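Lectin (Griffonia simplicifolia, PDB 1HQL) binds carbohydrate, here the alpha-galactosyl sugar of the xenograft antigen, in a pocket beside bound calcium and manganese ions. Local coordinates at residues Ala104-Leu110 with Ser217-Gly221; Thr32-Thr38 with Thr227-Leu231; Ile21-Asp25 with Asp98-Lys102; Thr76-Ile81 with Ile165-Ile170; Arg213-Ser217 with Ile230-Phe235. All coordinates share one frame. Numbering follows the deposited sequence.

Interaction 1: Ala104-Leu110 with Ser217-Gly221; sequences AGEYLGL and SASTG. With GLA (alpha-D-galactopyranose), chain E.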
# COMPACT_ATOMS: atom_id res chain seq x y z
N ALA B 104 -17.52 -5.85 -31.12
CA ALA B 104 -17.85 -5.15 -29.89
C ALA B 104 -19.10 -5.75 -29.25
O ALA B 104 -19.43 -6.91 -29.52
CB ALA B 104 -18.05 -3.67 -30.19
N GLY B 105 -19.77 -4.99 -28.40
CA GLY B 105 -20.97 -5.49 -27.75
C GLY B 105 -20.69 -6.73 -26.90
O GLY B 105 -19.66 -6.81 -26.24
N GLU B 106 -21.62 -7.68 -26.92
CA GLU B 106 -21.51 -8.91 -26.13
C GLU B 106 -20.30 -9.80 -26.44
O GLU B 106 -20.01 -10.73 -25.71
CB GLU B 106 -22.78 -9.75 -26.32
CG GLU B 106 -23.04 -10.13 -27.76
CD GLU B 106 -24.02 -9.20 -28.46
OE1 GLU B 106 -23.75 -7.98 -28.56
OE2 GLU B 106 -25.07 -9.70 -28.91
N TYR B 107 -19.60 -9.51 -27.52
CA TYR B 107 -18.45 -10.34 -27.86
C TYR B 107 -17.18 -9.90 -27.14
O TYR B 107 -16.13 -10.55 -27.26
CB TYR B 107 -18.27 -10.36 -29.38
CG TYR B 107 -19.53 -10.83 -30.07
CD1 TYR B 107 -20.28 -9.98 -30.88
CD2 TYR B 107 -20.00 -12.13 -29.88
CE1 TYR B 107 -21.46 -10.41 -31.48
CE2 TYR B 107 -21.18 -12.57 -30.47
CZ TYR B 107 -21.90 -11.70 -31.27
OH TYR B 107 -23.07 -12.16 -31.84
N LEU B 108 -17.27 -8.82 -26.37
CA LEU B 108 -16.15 -8.32 -25.57
C LEU B 108 -14.85 -8.11 -26.33
O LEU B 108 -13.77 -8.06 -25.73
CB LEU B 108 -15.89 -9.29 -24.42
CG LEU B 108 -17.06 -9.51 -23.47
CD1 LEU B 108 -16.80 -10.71 -22.58
CD2 LEU B 108 -17.28 -8.25 -22.64
N GLY B 109 -14.95 -7.96 -27.65
CA GLY B 109 -13.76 -7.76 -28.46
C GLY B 109 -12.98 -9.05 -28.64
O GLY B 109 -11.89 -9.05 -29.19
N LEU B 110 -13.55 -10.17 -28.21
CA LEU B 110 -12.86 -11.46 -28.32
C LEU B 110 -13.29 -12.35 -29.49
O LEU B 110 -12.46 -13.07 -30.04
CB LEU B 110 -13.01 -12.26 -27.02
CG LEU B 110 -12.53 -11.57 -25.74
CD1 LEU B 110 -12.87 -12.44 -24.53
CD2 LEU B 110 -11.03 -11.31 -25.82
N SER B 217 -9.40 -7.18 -22.40
CA SER B 217 -10.32 -6.66 -23.41
C SER B 217 -11.56 -6.05 -22.77
O SER B 217 -11.88 -6.36 -21.61
CB SER B 217 -10.71 -7.77 -24.39
OG SER B 217 -11.42 -8.80 -23.74
N ALA B 218 -12.24 -5.20 -23.50
CA ALA B 218 -13.47 -4.58 -23.02
C ALA B 218 -14.23 -4.05 -24.24
O ALA B 218 -13.62 -3.76 -25.28
CB ALA B 218 -13.16 -3.45 -22.05
N SER B 219 -15.55 -3.97 -24.11
CA SER B 219 -16.39 -3.48 -25.19
C SER B 219 -17.73 -2.94 -24.67
O SER B 219 -18.10 -3.14 -23.50
CB SER B 219 -16.66 -4.59 -26.20
OG SER B 219 -17.28 -5.70 -25.58
N THR B 220 -18.44 -2.24 -25.54
CA THR B 220 -19.73 -1.64 -25.21
C THR B 220 -20.67 -1.88 -26.38
O THR B 220 -20.24 -2.21 -27.49
CB THR B 220 -19.59 -0.11 -25.00
OG1 THR B 220 -19.16 0.51 -26.22
CG2 THR B 220 -18.56 0.19 -23.91
N GLY B 221 -21.97 -1.70 -26.11
CA GLY B 221 -23.00 -1.86 -27.11
C GLY B 221 -23.78 -0.56 -27.26
O GLY B 221 -23.17 0.49 -27.47
C1 GLA E . -26.87 -4.50 -27.23
C2 GLA E . -25.65 -5.45 -27.18
C3 GLA E . -25.43 -5.99 -25.76
C4 GLA E . -25.37 -4.84 -24.75
C5 GLA E . -26.65 -4.04 -24.87
C6 GLA E . -26.74 -2.88 -23.87
O2 GLA E . -25.82 -6.52 -28.08
O3 GLA E . -24.22 -6.72 -25.71
O4 GLA E . -24.25 -4.01 -25.04
O5 GLA E . -26.75 -3.50 -26.21
O6 GLA E . -25.89 -1.80 -24.24
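S217 points its p-rotamer side chain at the 104-110 loop: OG makes a weak hydrogen bond to L108 O (3.2 Å) and also lies against the methyl L110 CD2, 3.3 Å away. The next residue, A218, turns its methyl away from the loop, and S219 turns back toward it, the alternation of an extended strand, here the end of strand 211-219. S219 OG donates to G105 O at 2.7 Å, although its position is less certain because the model sets it too close to L108 CA; S219 CB packs on A104 CA (3.9 Å). The loop that presents these carbonyls is tightly coiled: L108 N bonds to G105 O (3.1 Å) in a short 3-10 turn, and L108 and G109 both adopt positive phi. The contact belongs to the legume lectin jelly roll, in which loops above the concave face of the seven-stranded sheet converge on the sugar. At T220 the strand gives way to loop; its side chain turns away, OG1 bonding to L45 O and S48 N, while T220 O accepts from G105 N (3.0 Å, 139°). G221 then meets G105, with CA atoms 4.2 Å apart. A CB on G221 would run into galactose O4, which lies 3.2 Å from G221 CA. E106 OE1 accepts from galactose O2 at 2.6 Å; galactose is also hydrogen-bonded to D88, N134 and N223.

Interaction 2: Thr32-Thr38 with Thr227-Leu231; sequences TLQLCKT and TVYIL
This is antiparallel strand pairing in the back sheet, where the short strand 32-34 lies along strand 226-238. Residues 32-34 and 227-230 are extended; the strand axes approach to 4.6 Å with their directions 152° apart, and T32 lies opposite L231 (CA-CA 4.7 Å). L33 and I230 form a hydrogen-bonded pair (CA-CA 5.0 Å): L33 N donates to I230 O (2.8 Å) and I230 N to L33 O (2.9 Å). Both side chains, in m,t rotamers, project to one face, CB to CB 3.9 Å. L35 leaves extended conformation (phi/psi -76/-38), and its m,m side chain brings CD2 to I230 CD1 (3.7 Å) and V228 CG1 (4.1 Å). There a water takes over from the backbone ladder, accepting from C36 N (2.9 Å) and donating to V228 O (2.8 Å). The t,t side chain of Q34 spans the segment's turn, NE2 bonding to C36 O (2.8 Å) and T38 OG1 (3.2 Å). Y229 meets the W13 ring of a second subunit, at the back sheet of the legume lectin jelly roll.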
# COMPACT_ATOMS: atom_id res chain seq x y z
N THR B 32 -3.95 4.84 -16.17
CA THR B 32 -4.74 3.62 -16.24
C THR B 32 -4.88 3.22 -17.69
O THR B 32 -4.49 3.96 -18.59
CB THR B 32 -6.14 3.83 -15.67
OG1 THR B 32 -6.96 4.47 -16.66
CG2 THR B 32 -6.09 4.71 -14.42
N LEU B 33 -5.40 2.02 -17.91
CA LEU B 33 -5.65 1.57 -19.26
C LEU B 33 -7.14 1.77 -19.45
O LEU B 33 -7.93 1.32 -18.63
CB LEU B 33 -5.32 0.08 -19.42
CG LEU B 33 -3.86 -0.35 -19.44
CD1 LEU B 33 -3.80 -1.85 -19.64
CD2 LEU B 33 -3.12 0.37 -20.55
N GLN B 34 -7.52 2.46 -20.53
CA GLN B 34 -8.93 2.67 -20.87
C GLN B 34 -9.07 1.95 -22.20
O GLN B 34 -8.46 2.36 -23.20
CB GLN B 34 -9.24 4.18 -21.01
CG GLN B 34 -10.75 4.52 -21.14
CD GLN B 34 -10.99 6.00 -21.45
OE1 GLN B 34 -10.30 6.87 -20.92
NE2 GLN B 34 -11.97 6.27 -22.30
N LEU B 35 -9.85 0.88 -22.22
CA LEU B 35 -10.02 0.06 -23.41
C LEU B 35 -10.92 0.66 -24.48
O LEU B 35 -10.66 0.52 -25.69
CB LEU B 35 -10.57 -1.32 -23.02
CG LEU B 35 -9.73 -2.26 -22.14
CD1 LEU B 35 -8.29 -2.32 -22.64
CD2 LEU B 35 -9.78 -1.80 -20.70
N CYS B 36 -11.98 1.32 -24.03
CA CYS B 36 -12.95 1.92 -24.93
C CYS B 36 -12.97 3.45 -24.79
O CYS B 36 -12.79 4.01 -23.70
CB CYS B 36 -14.31 1.30 -24.65
SG CYS B 36 -14.32 -0.48 -24.92
N LYS B 37 -13.18 4.11 -25.92
CA LYS B 37 -13.19 5.57 -25.98
C LYS B 37 -14.44 6.25 -25.43
O LYS B 37 -15.54 5.70 -25.46
CB LYS B 37 -12.95 6.04 -27.42
CG LYS B 37 -11.50 5.90 -27.88
CD LYS B 37 -11.30 6.43 -29.30
CE LYS B 37 -9.81 6.47 -29.67
NZ LYS B 37 -9.61 7.04 -31.04
N THR B 38 -14.22 7.46 -24.93
CA THR B 38 -15.29 8.28 -24.40
C THR B 38 -15.14 9.63 -25.10
O THR B 38 -14.08 9.91 -25.66
CB THR B 38 -15.16 8.45 -22.87
OG1 THR B 38 -13.84 8.89 -22.55
CG2 THR B 38 -15.44 7.12 -22.16
N THR B 227 -17.76 2.49 -18.31
CA THR B 227 -16.42 2.72 -18.83
C THR B 227 -15.48 1.93 -17.94
O THR B 227 -15.42 2.16 -16.73
CB THR B 227 -16.05 4.21 -18.80
OG1 THR B 227 -17.02 4.96 -19.53
CG2 THR B 227 -14.69 4.40 -19.45
N VAL B 228 -14.76 0.99 -18.55
CA VAL B 228 -13.83 0.15 -17.80
C VAL B 228 -12.43 0.74 -17.74
O VAL B 228 -11.87 1.17 -18.75
CB VAL B 228 -13.72 -1.27 -18.40
CG1 VAL B 228 -12.61 -2.06 -17.70
CG2 VAL B 228 -15.05 -2.00 -18.26
N TYR B 229 -11.85 0.75 -16.54
CA TYR B 229 -10.50 1.25 -16.33
C TYR B 229 -9.66 0.21 -15.59
O TYR B 229 -10.12 -0.35 -14.59
CB TYR B 229 -10.51 2.54 -15.50
CG TYR B 229 -11.15 3.72 -16.18
CD1 TYR B 229 -10.43 4.52 -17.07
CD2 TYR B 229 -12.47 4.03 -15.93
CE1 TYR B 229 -11.04 5.61 -17.71
CE2 TYR B 229 -13.09 5.11 -16.55
CZ TYR B 229 -12.38 5.89 -17.44
OH TYR B 229 -13.04 6.91 -18.05
N ILE B 230 -8.44 -0.03 -16.07
CA ILE B 230 -7.51 -0.98 -15.42
C ILE B 230 -6.43 -0.12 -14.77
O ILE B 230 -5.72 0.64 -15.46
CB ILE B 230 -6.89 -1.97 -16.46
CG1 ILE B 230 -7.99 -2.71 -17.20
CG2 ILE B 230 -6.01 -3.02 -15.76
CD1 ILE B 230 -7.50 -3.48 -18.38
N LEU B 231 -6.29 -0.24 -13.45
CA LEU B 231 -5.33 0.55 -12.68
C LEU B 231 -3.94 -0.05 -12.54
O LEU B 231 -2.94 0.67 -12.45
CB LEU B 231 -5.90 0.83 -11.27
CG LEU B 231 -7.41 1.11 -11.13
CD1 LEU B 231 -7.67 1.93 -9.86
CD2 LEU B 231 -7.91 1.86 -12.34
O HOH W 1 -12.87 0.75 -21.34

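Interaction 3: Ile21-Asp25 with Asp98-Lys102; sequences IFQGD and DSDVK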
# COMPACT_ATOMS: atom_id res chain seq x y z
N ILE B 21 0.78 -3.79 -26.58
CA ILE B 21 0.21 -3.61 -27.90
C ILE B 21 -1.24 -3.18 -27.72
O ILE B 21 -2.04 -3.90 -27.13
CB ILE B 21 0.25 -4.90 -28.72
CG1 ILE B 21 1.71 -5.26 -29.01
CG2 ILE B 21 -0.51 -4.73 -30.03
CD1 ILE B 21 1.87 -6.54 -29.77
N PHE B 22 -1.57 -1.99 -28.22
CA PHE B 22 -2.92 -1.49 -28.08
C PHE B 22 -3.76 -1.82 -29.32
O PHE B 22 -3.38 -1.53 -30.44
CB PHE B 22 -2.90 0.02 -27.82
CG PHE B 22 -2.25 0.41 -26.51
CD1 PHE B 22 -0.93 0.85 -26.47
CD2 PHE B 22 -2.97 0.36 -25.31
CE1 PHE B 22 -0.33 1.24 -25.26
CE2 PHE B 22 -2.39 0.74 -24.11
CZ PHE B 22 -1.07 1.18 -24.08
N GLN B 23 -4.92 -2.42 -29.09
CA GLN B 23 -5.81 -2.79 -30.18
C GLN B 23 -7.15 -2.09 -30.02
O GLN B 23 -7.56 -1.77 -28.91
CB GLN B 23 -5.99 -4.32 -30.21
CG GLN B 23 -4.64 -5.04 -30.40
CD GLN B 23 -4.79 -6.54 -30.55
OE1 GLN B 23 -3.92 -7.20 -31.11
NE2 GLN B 23 -5.88 -7.10 -30.02
N GLY B 24 -7.83 -1.85 -31.14
CA GLY B 24 -9.11 -1.16 -31.08
C GLY B 24 -8.94 0.20 -30.43
O GLY B 24 -7.98 0.92 -30.74
N ASP B 25 -9.85 0.56 -29.52
CA ASP B 25 -9.82 1.86 -28.84
C ASP B 25 -8.81 2.00 -27.71
O ASP B 25 -8.57 3.10 -27.21
CB ASP B 25 -11.18 2.14 -28.21
CG ASP B 25 -12.23 2.47 -29.22
OD1 ASP B 25 -12.00 2.26 -30.42
OD2 ASP B 25 -13.31 2.93 -28.79
N ASP B 98 -0.77 -12.91 -33.16
CA ASP B 98 -1.29 -12.02 -34.20
C ASP B 98 -2.79 -11.81 -34.10
O ASP B 98 -3.41 -11.34 -35.06
CB ASP B 98 -0.97 -12.58 -35.58
CG ASP B 98 -1.52 -13.96 -35.79
OD1 ASP B 98 -1.46 -14.45 -36.93
OD2 ASP B 98 -2.01 -14.57 -34.81
N SER B 99 -3.40 -12.16 -32.97
CA SER B 99 -4.84 -11.96 -32.83
C SER B 99 -5.15 -10.48 -32.62
O SER B 99 -4.53 -9.83 -31.77
CB SER B 99 -5.37 -12.77 -31.65
OG SER B 99 -6.74 -12.45 -31.42
N ASP B 100 -6.11 -9.95 -33.37
CA ASP B 100 -6.48 -8.54 -33.24
C ASP B 100 -7.90 -8.41 -32.66
O ASP B 100 -8.64 -9.40 -32.59
CB ASP B 100 -6.42 -7.86 -34.61
CG ASP B 100 -6.08 -6.37 -34.52
OD1 ASP B 100 -6.29 -5.73 -33.46
OD2 ASP B 100 -5.59 -5.84 -35.53
N VAL B 101 -8.27 -7.20 -32.26
CA VAL B 101 -9.59 -6.96 -31.68
C VAL B 101 -10.71 -7.47 -32.60
O VAL B 101 -10.62 -7.35 -33.82
CB VAL B 101 -9.81 -5.45 -31.38
CG1 VAL B 101 -9.66 -4.62 -32.66
CG2 VAL B 101 -11.18 -5.23 -30.75
N LYS B 102 -11.74 -8.07 -32.01
CA LYS B 102 -12.87 -8.58 -32.80
C LYS B 102 -14.09 -7.69 -32.62
O LYS B 102 -13.97 -6.49 -32.45
CB LYS B 102 -13.25 -10.01 -32.37
CG LYS B 102 -12.12 -11.02 -32.34
CD LYS B 102 -11.61 -11.37 -33.72
CE LYS B 102 -10.58 -12.50 -33.67
NZ LYS B 102 -9.32 -12.13 -32.95
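At one margin of the legume lectin sandwich, the loop following strand 89-95 covers the end of strand 20-24, an outermost strand of the seven-stranded sheet within this chain. Q23 makes most of the contact. Its m,t side chain reaches toward the loop, with CB 4.2 Å from V101 CB and CD 3.4 Å from D100 OD1, and the amide group ends beside the loop. D100 is a t rotamer whose carboxylate curls back on its own chain: OD1 accepts from V101 N at 2.7 Å. K102 also folds back, its m,m,t,m chain placing NZ 2.8 Å from D100 O in a hydrogen bond. S99, likewise t, uses OG for a hydrogen bond to R51 on the adjoining strand 49-59. V101, in the p rotamer, is the apolar part of the contact, resting also on A49 and R51. G24 has positive phi (58°), and a CB there would sit tightly against V101 CG2; as built, V101 CG1 lies 3.7 Å from G24 N.

Interaction 4: Thr76-Ile81 with Ile165-Ile170; sequences TFFLKI and IFSGKI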
# COMPACT_ATOMS: atom_id res chain seq x y z
N THR B 76 -6.18 -4.79 -11.24
CA THR B 76 -7.26 -4.08 -10.57
C THR B 76 -8.02 -3.30 -11.63
O THR B 76 -7.45 -2.85 -12.61
CB THR B 76 -6.70 -3.10 -9.50
OG1 THR B 76 -5.73 -2.23 -10.10
CG2 THR B 76 -6.04 -3.87 -8.36
N PHE B 77 -9.32 -3.16 -11.44
CA PHE B 77 -10.13 -2.41 -12.38
C PHE B 77 -11.26 -1.68 -11.65
O PHE B 77 -11.64 -2.06 -10.54
CB PHE B 77 -10.69 -3.33 -13.49
CG PHE B 77 -11.69 -4.35 -13.01
CD1 PHE B 77 -13.04 -4.02 -12.86
CD2 PHE B 77 -11.29 -5.65 -12.72
CE1 PHE B 77 -13.96 -4.96 -12.45
CE2 PHE B 77 -12.22 -6.61 -12.30
CZ PHE B 77 -13.55 -6.27 -12.17
N PHE B 78 -11.75 -0.62 -12.28
CA PHE B 78 -12.84 0.17 -11.74
C PHE B 78 -13.94 0.25 -12.78
O PHE B 78 -13.67 0.48 -13.97
CB PHE B 78 -12.39 1.59 -11.41
CG PHE B 78 -13.46 2.43 -10.78
CD1 PHE B 78 -13.69 2.38 -9.40
CD2 PHE B 78 -14.28 3.25 -11.56
CE1 PHE B 78 -14.71 3.11 -8.82
CE2 PHE B 78 -15.31 3.98 -10.98
CZ PHE B 78 -15.53 3.91 -9.61
N LEU B 79 -15.18 0.05 -12.36
CA LEU B 79 -16.30 0.13 -13.27
C LEU B 79 -16.97 1.48 -13.06
O LEU B 79 -17.70 1.67 -12.08
CB LEU B 79 -17.30 -1.01 -13.04
CG LEU B 79 -16.77 -2.45 -13.15
CD1 LEU B 79 -17.92 -3.45 -13.01
CD2 LEU B 79 -16.09 -2.64 -14.49
N LYS B 80 -16.71 2.42 -13.96
CA LYS B 80 -17.32 3.74 -13.89
C LYS B 80 -18.72 3.59 -14.49
O LYS B 80 -18.88 3.54 -15.72
CB LYS B 80 -16.51 4.76 -14.69
CG LYS B 80 -17.03 6.19 -14.57
CD LYS B 80 -16.20 7.15 -15.39
CE LYS B 80 -16.76 8.56 -15.29
NZ LYS B 80 -16.02 9.51 -16.16
N ILE B 81 -19.73 3.49 -13.62
CA ILE B 81 -21.11 3.32 -14.05
C ILE B 81 -21.93 4.57 -13.78
O ILE B 81 -21.90 5.12 -12.69
CB ILE B 81 -21.76 2.12 -13.32
CG1 ILE B 81 -20.97 0.84 -13.63
CG2 ILE B 81 -23.21 1.96 -13.76
CD1 ILE B 81 -21.41 -0.36 -12.81
N ILE B 165 -20.85 -4.82 -8.21
CA ILE B 165 -20.71 -4.20 -9.53
C ILE B 165 -20.96 -2.69 -9.47
O ILE B 165 -20.19 -1.91 -10.04
CB ILE B 165 -21.67 -4.84 -10.54
CG1 ILE B 165 -21.23 -6.29 -10.79
CG2 ILE B 165 -21.70 -4.04 -11.85
CD1 ILE B 165 -22.20 -7.12 -11.57
N PHE B 166 -22.02 -2.27 -8.79
CA PHE B 166 -22.33 -0.84 -8.68
C PHE B 166 -21.75 -0.23 -7.41
O PHE B 166 -22.13 0.88 -7.03
CB PHE B 166 -23.85 -0.60 -8.66
CG PHE B 166 -24.56 -0.98 -9.93
CD1 PHE B 166 -24.93 -2.30 -10.16
CD2 PHE B 166 -24.87 -0.02 -10.89
CE1 PHE B 166 -25.61 -2.66 -11.33
CE2 PHE B 166 -25.55 -0.37 -12.06
CZ PHE B 166 -25.92 -1.69 -12.28
N SER B 167 -20.83 -0.95 -6.77
CA SER B 167 -20.21 -0.47 -5.53
C SER B 167 -19.37 0.79 -5.68
O SER B 167 -19.14 1.50 -4.71
CB SER B 167 -19.32 -1.57 -4.93
OG SER B 167 -18.13 -1.74 -5.68
N GLY B 168 -18.88 1.05 -6.89
CA GLY B 168 -18.05 2.21 -7.09
C GLY B 168 -16.71 2.01 -6.40
O GLY B 168 -16.04 2.96 -6.03
N LYS B 169 -16.29 0.76 -6.23
CA LYS B 169 -15.02 0.47 -5.58
C LYS B 169 -14.04 -0.20 -6.53
O LYS B 169 -14.44 -0.72 -7.57
CB LYS B 169 -15.24 -0.41 -4.36
CG LYS B 169 -16.25 0.20 -3.38
CD LYS B 169 -16.91 -0.85 -2.51
CE LYS B 169 -18.13 -0.28 -1.81
NZ LYS B 169 -19.08 -1.34 -1.36
N ILE B 170 -12.76 -0.17 -6.18
CA ILE B 170 -11.74 -0.80 -7.01
C ILE B 170 -11.78 -2.30 -6.76
O ILE B 170 -11.74 -2.74 -5.62
CB ILE B 170 -10.33 -0.27 -6.66
CG1 ILE B 170 -10.25 1.23 -7.00
CG2 ILE B 170 -9.27 -1.06 -7.43
CD1 ILE B 170 -8.95 1.88 -6.62
O HOH W 2 -18.74 0.27 -9.57
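F78, in the t rotamer, lays its ring edge against the backbone of the 165-170 loop, with CE1 3.1 Å from G168 O; a separate apolar contact joins F78 CD1 to I170 CG1 (4.3 Å), and W13 of a second subunit stacks on the same ring. At the start of the segment, T76 CB packs on I170 CG2 (3.9 Å). Toward the strand's end the contact passes to the end of helix 162-165 and the residue after it. L79 CD1 and I81 CD1 both meet I165 CG2, at 4.0 and 3.8 Å, and I81 also covers F166: CD1 lies over one face of the ring, while I81 CG2 is 3.7 Å from F166 CE2. Between these two patches the loop bows away. An ST turn, S167 OG accepting from K169 N (3.2 Å), and the positive phi of G168 carry the chain round, and one water fills the gap, donating to L79 O (3.1 Å) and I165 O (2.7 Å) and accepting from G168 N (2.8 Å). The loop leads into strand 171-178 of the legume lectin back sheet. With no direct hydrogen bond between the segments, contact rests on apolar side chains, the F78 edge against G168 O and a bridging water; direct backbone pairing resumes next door, F77 with A171.

Interaction 5: Arg213-Ser217 with Ile230-Phe235; sequences RVGIS and ILSWRF
Two consecutive strands, 211-219 and 226-238, face each other across the interior of a beta sandwich, one in each sheet. Their local axes run nearly antiparallel (159°) and approach to 9.9 Å, too far for backbone pairing; the nearest CA pairs are V214 with F235 (8.9 Å) and I216 with I230 (8.8 Å). Both segments are extended except at L231, whose phi/psi of -89/-32 breaks the alternation. V214 and I216 point toward the other segment, and so do I230, W233 and F235.

Two CH-pi contacts join the segments: I216 CD1 (m,t) sits over the five-membered ring of W233 (t, chi2 30°), 3.7 Å from its centroid, and V214 CG2 (m) lies over the F235 ring (t, chi2 92°), 4.2 Å from its centroid and 5° off the normal. Aliphatic contact is tightest between I216 CG2 and I230 CD1 (3.2 Å). G215 CA lies 3.7 Å from W233 CH2.

The arrangement is part of the hydrophobic core between the sheets of the legume lectin jelly roll. W233 NE1 is hydrogen-bonded to T73 OG1 and its ring meets F7 edge-to-face. Strand 211-219 runs between strands 49-59 and 89-95, while strand 70-81 flanks strand 226-238.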
# COMPACT_ATOMS: atom_id res chain seq x y z
N ARG B 213 -0.28 -14.69 -26.59
CA ARG B 213 -0.12 -13.40 -25.94
C ARG B 213 -1.25 -13.29 -24.95
O ARG B 213 -2.30 -13.90 -25.12
CB ARG B 213 -0.21 -12.25 -26.94
CG ARG B 213 1.16 -11.78 -27.40
CD ARG B 213 1.06 -10.70 -28.46
NE ARG B 213 2.36 -10.13 -28.76
CZ ARG B 213 2.68 -9.57 -29.93
NH1 ARG B 213 1.77 -9.51 -30.89
NH2 ARG B 213 3.88 -9.05 -30.12
N VAL B 214 -1.01 -12.55 -23.88
CA VAL B 214 -2.04 -12.36 -22.87
C VAL B 214 -2.48 -10.91 -22.92
O VAL B 214 -1.69 -10.02 -23.25
CB VAL B 214 -1.55 -12.71 -21.44
CG1 VAL B 214 -1.25 -14.21 -21.36
CG2 VAL B 214 -0.32 -11.88 -21.07
N GLY B 215 -3.74 -10.66 -22.59
CA GLY B 215 -4.23 -9.30 -22.61
C GLY B 215 -5.54 -9.10 -21.88
O GLY B 215 -6.08 -10.03 -21.27
N ILE B 216 -6.04 -7.88 -21.93
CA ILE B 216 -7.31 -7.54 -21.30
C ILE B 216 -8.13 -6.85 -22.38
O ILE B 216 -7.62 -6.04 -23.16
CB ILE B 216 -7.11 -6.62 -20.06
CG1 ILE B 216 -6.21 -7.33 -19.03
CG2 ILE B 216 -8.46 -6.36 -19.41
CD1 ILE B 216 -5.76 -6.42 -17.88
N SER B 217 -9.40 -7.18 -22.40
CA SER B 217 -10.32 -6.66 -23.41
C SER B 217 -11.56 -6.05 -22.77
O SER B 217 -11.88 -6.36 -21.61
CB SER B 217 -10.71 -7.77 -24.39
OG SER B 217 -11.42 -8.80 -23.74
N ILE B 230 -8.44 -0.03 -16.07
CA ILE B 230 -7.51 -0.98 -15.42
C ILE B 230 -6.43 -0.12 -14.77
O ILE B 230 -5.72 0.64 -15.46
CB ILE B 230 -6.89 -1.97 -16.46
CG1 ILE B 230 -7.99 -2.71 -17.20
CG2 ILE B 230 -6.01 -3.02 -15.76
CD1 ILE B 230 -7.50 -3.48 -18.38
N LEU B 231 -6.29 -0.24 -13.45
CA LEU B 231 -5.33 0.55 -12.68
C LEU B 231 -3.94 -0.05 -12.54
O LEU B 231 -2.94 0.67 -12.45
CB LEU B 231 -5.90 0.83 -11.27
CG LEU B 231 -7.41 1.11 -11.13
CD1 LEU B 231 -7.67 1.93 -9.86
CD2 LEU B 231 -7.91 1.86 -12.34
N SER B 232 -3.87 -1.38 -12.50
CA SER B 232 -2.59 -2.08 -12.36
C SER B 232 -2.68 -3.46 -12.98
O SER B 232 -3.77 -4.00 -13.16
CB SER B 232 -2.22 -2.22 -10.88
OG SER B 232 -3.20 -2.99 -10.19
N TRP B 233 -1.52 -4.04 -13.26
CA TRP B 233 -1.50 -5.34 -13.90
C TRP B 233 -0.12 -5.97 -13.87
O TRP B 233 0.87 -5.33 -14.23
CB TRP B 233 -1.98 -5.17 -15.35
CG TRP B 233 -2.18 -6.45 -16.13
CD1 TRP B 233 -2.53 -7.66 -15.62
CD2 TRP B 233 -2.07 -6.62 -17.55
NE1 TRP B 233 -2.66 -8.58 -16.63
CE2 TRP B 233 -2.38 -7.97 -17.83
CE3 TRP B 233 -1.75 -5.77 -18.62
CZ2 TRP B 233 -2.38 -8.50 -19.13
CZ3 TRP B 233 -1.75 -6.30 -19.92
CH2 TRP B 233 -2.06 -7.65 -20.16
N ARG B 234 -0.06 -7.23 -13.43
CA ARG B 234 1.20 -7.96 -13.41
C ARG B 234 0.94 -9.39 -13.86
O ARG B 234 -0.18 -9.88 -13.79
CB ARG B 234 1.83 -7.92 -12.02
CG ARG B 234 1.36 -8.94 -11.04
CD ARG B 234 2.16 -8.78 -9.77
NE ARG B 234 1.87 -9.83 -8.81
CZ ARG B 234 2.33 -11.06 -8.89
NH1 ARG B 234 3.13 -11.40 -9.88
NH2 ARG B 234 2.01 -11.96 -7.97
N PHE B 235 1.97 -10.05 -14.34
CA PHE B 235 1.81 -11.40 -14.85
C PHE B 235 3.13 -12.15 -14.78
O PHE B 235 4.20 -11.54 -14.84
CB PHE B 235 1.33 -11.33 -16.31
CG PHE B 235 1.30 -12.67 -17.02
CD1 PHE B 235 0.14 -13.44 -17.03
CD2 PHE B 235 2.42 -13.14 -17.69
CE1 PHE B 235 0.10 -14.67 -17.70
CE2 PHE B 235 2.40 -14.37 -18.36
CZ PHE B 235 1.24 -15.14 -18.36

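Interactions 1, 2 and 5 are buried, interaction 4 partly so, and interaction 3 lies at the surface, a small contact made mainly by one glutamine and one valine. Strand 226-238 serves two of them: interaction 2 joins it edgewise to a sheet neighbour through backbone hydrogen bonds, whereas interaction 5 uses its inward side chains, without any polar bond. Strand 211-219 likewise turns one face to interaction 5 and the other to the sugar-site loop of interaction 1, whose bonds are polar. Interaction 4, apolar with a bridging water, meets interaction 2 on the back sheet, and both reach W13 of a second subunit. Interactions 1 and 3 use one long loop, with G109 O 3.0 Å from K102 N.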